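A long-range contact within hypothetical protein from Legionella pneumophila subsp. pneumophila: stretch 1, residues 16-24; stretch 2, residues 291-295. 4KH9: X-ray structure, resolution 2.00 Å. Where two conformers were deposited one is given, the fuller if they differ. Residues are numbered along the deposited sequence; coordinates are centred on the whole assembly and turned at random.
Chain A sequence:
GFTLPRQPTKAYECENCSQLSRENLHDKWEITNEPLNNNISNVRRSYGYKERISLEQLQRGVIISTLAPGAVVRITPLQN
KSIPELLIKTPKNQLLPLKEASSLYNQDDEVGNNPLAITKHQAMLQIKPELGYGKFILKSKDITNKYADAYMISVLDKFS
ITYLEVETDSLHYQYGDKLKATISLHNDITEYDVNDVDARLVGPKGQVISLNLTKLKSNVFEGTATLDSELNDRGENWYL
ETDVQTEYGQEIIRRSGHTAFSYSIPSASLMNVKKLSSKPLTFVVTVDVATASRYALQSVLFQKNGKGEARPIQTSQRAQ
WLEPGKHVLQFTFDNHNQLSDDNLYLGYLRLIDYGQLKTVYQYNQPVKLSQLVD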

# COMPACT_ATOMS: atom_id res chain seq x y z
N ASN A 16 10.25 15.00 13.67
CA ASN A 16 9.36 16.11 13.34
C ASN A 16 8.41 16.53 14.49
O ASN A 16 7.72 17.54 14.32
CB ASN A 16 8.51 15.74 12.12
CG ASN A 16 7.58 14.58 12.33
OD1 ASN A 16 7.99 13.45 12.63
ND2 ASN A 16 6.29 14.82 12.12
N CYS A 17 8.37 15.78 15.62
CA CYS A 17 7.45 16.07 16.73
C CYS A 17 7.69 17.46 17.33
O CYS A 17 6.71 18.13 17.62
CB CYS A 17 7.51 14.99 17.81
SG CYS A 17 6.46 13.54 17.46
N SER A 18 8.96 17.91 17.47
CA SER A 18 9.33 19.24 18.00
C SER A 18 8.67 20.40 17.22
O SER A 18 8.39 21.45 17.79
CB SER A 18 10.85 19.41 17.96
OG SER A 18 11.47 18.55 18.89
N GLN A 19 8.42 20.19 15.93
CA GLN A 19 7.79 21.16 15.03
C GLN A 19 6.26 21.22 15.19
O GLN A 19 5.63 22.09 14.60
CB GLN A 19 8.14 20.83 13.57
CG GLN A 19 9.64 20.98 13.25
CD GLN A 19 9.98 20.63 11.82
OE1 GLN A 19 10.86 19.80 11.56
NE2 GLN A 19 9.29 21.25 10.86
N LEU A 20 5.66 20.28 15.94
CA LEU A 20 4.20 20.24 16.06
C LEU A 20 3.67 21.30 17.02
O LEU A 20 4.34 21.71 17.97
CB LEU A 20 3.69 18.85 16.50
CG LEU A 20 3.94 17.69 15.52
CD1 LEU A 20 3.64 16.36 16.19
CD2 LEU A 20 3.14 17.85 14.24
N SER A 21 2.44 21.73 16.77
CA SER A 21 1.76 22.71 17.60
C SER A 21 1.58 22.20 19.03
O SER A 21 1.36 21.00 19.26
CB SER A 21 0.41 23.05 17.00
OG SER A 21 -0.32 23.78 17.96
N ARG A 22 1.68 23.14 19.99
CA ARG A 22 1.53 22.91 21.42
C ARG A 22 0.19 23.50 21.89
O ARG A 22 -0.08 23.54 23.09
CB ARG A 22 2.71 23.55 22.17
CG ARG A 22 3.62 22.57 22.89
CD ARG A 22 4.93 22.31 22.17
NE ARG A 22 5.92 21.74 23.09
CZ ARG A 22 7.11 21.26 22.71
NH1 ARG A 22 7.46 21.26 21.43
NH2 ARG A 22 7.94 20.77 23.62
N GLU A 23 -0.64 23.94 20.95
CA GLU A 23 -1.94 24.54 21.25
C GLU A 23 -2.94 23.50 21.69
O GLU A 23 -3.11 22.47 21.03
CB GLU A 23 -2.47 25.32 20.04
CG GLU A 23 -3.48 26.38 20.43
CD GLU A 23 -3.90 27.32 19.32
OE1 GLU A 23 -3.88 26.90 18.14
OE2 GLU A 23 -4.35 28.44 19.64
N ASN A 24 -3.62 23.78 22.80
CA ASN A 24 -4.69 22.92 23.29
C ASN A 24 -5.96 23.38 22.59
O ASN A 24 -6.42 24.49 22.85
CB ASN A 24 -4.79 22.98 24.84
CG ASN A 24 -5.74 21.98 25.44
OD1 ASN A 24 -6.81 21.69 24.90
ND2 ASN A 24 -5.42 21.49 26.61
N THR A 291 5.60 8.55 23.97
CA THR A 291 6.44 9.51 23.24
C THR A 291 5.77 10.88 23.19
O THR A 291 4.60 10.98 22.84
CB THR A 291 6.72 8.98 21.82
OG1 THR A 291 7.62 7.88 21.92
CG2 THR A 291 7.34 10.02 20.90
N ALA A 292 6.55 11.94 23.51
CA ALA A 292 6.14 13.34 23.48
C ALA A 292 5.72 13.71 22.05
O ALA A 292 6.51 13.57 21.11
CB ALA A 292 7.27 14.24 23.98
N SER A 293 4.45 14.09 21.87
CA SER A 293 3.94 14.42 20.54
C SER A 293 2.63 15.13 20.65
O SER A 293 2.12 15.33 21.75
CB SER A 293 3.76 13.13 19.71
OG SER A 293 3.50 13.40 18.34
N ARG A 294 2.06 15.50 19.51
CA ARG A 294 0.73 16.09 19.45
C ARG A 294 -0.26 14.98 19.15
O ARG A 294 -0.12 14.24 18.17
CB ARG A 294 0.66 17.23 18.42
CG ARG A 294 -0.69 17.93 18.43
CD ARG A 294 -0.71 19.10 17.47
NE ARG A 294 -1.97 19.82 17.57
CZ ARG A 294 -2.32 20.63 18.56
NH1 ARG A 294 -1.51 20.81 19.60
NH2 ARG A 294 -3.50 21.23 18.55
N TYR A 295 -1.28 14.88 19.98
CA TYR A 295 -2.30 13.84 19.85
C TYR A 295 -3.69 14.45 19.76
O TYR A 295 -3.96 15.50 20.38
CB TYR A 295 -2.25 12.89 21.05
CG TYR A 295 -0.96 12.12 21.17
CD1 TYR A 295 -0.80 10.89 20.54
CD2 TYR A 295 0.09 12.59 21.95
CE1 TYR A 295 0.40 10.17 20.65
CE2 TYR A 295 1.28 11.87 22.09
CZ TYR A 295 1.42 10.65 21.45
OH TYR A 295 2.61 9.95 21.53

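Arg294 dominates this contact, with far more of its surface covered by the other stretch than any other residue here. It lies on a strand, its CA-to-CB bond points toward stretch 1, and its first three side-chain torsions are all t, so the chain is extended as far as NE; a turn at chi4 (75°) then sets the guanidinium against the loop at Ser21 to Glu23. There it meets backbone carbonyls rather than a carboxylate. Arg294 NH1 donates to Ser21 O at 2.9 Å and to Glu23 O at 2.7 Å, while Arg294 NH2 donates to the same Glu23 O at 2.8 Å. Glu23 O therefore sits at the edge of the guanidinium, near its plane, and accepts from both terminal nitrogens in a fork. Arginine suits this place because its planar head offers several N-H groups at the end of a long arm; the acceptors belong to the main chain, and the end of the Glu23 side chain leads away. Ser21 OG lies over one face of the guanidinium, 3.6 Å from Arg294 NH1. Within the loop that offers the two carbonyls, Glu23 N donates a hydrogen bond to Ser21 OG at 3.0 Å, a short link.

Cys17 and Leu20 make the other end of the contact, both pointing toward stretch 2. Cys17 is buried, its sulfur bonded covalently to a group elsewhere in the structure; Cys17 SG packs 3.1 Å from Ser293 OG and 3.7 Å from Ala292 O. The backbones come close here, with Cys17 CA and Ser293 CA 5.4 Å apart. A turn, in which Leu20 N donates to Cys17 O at 2.9 Å, helps to place Leu20. Its branched aliphatic side chain supplies apolar packing: Leu20 CD1 lies 3.8 Å from Arg294 CB, against the aliphatic root of the arginine, and 3.7 Å from Ser293 OG.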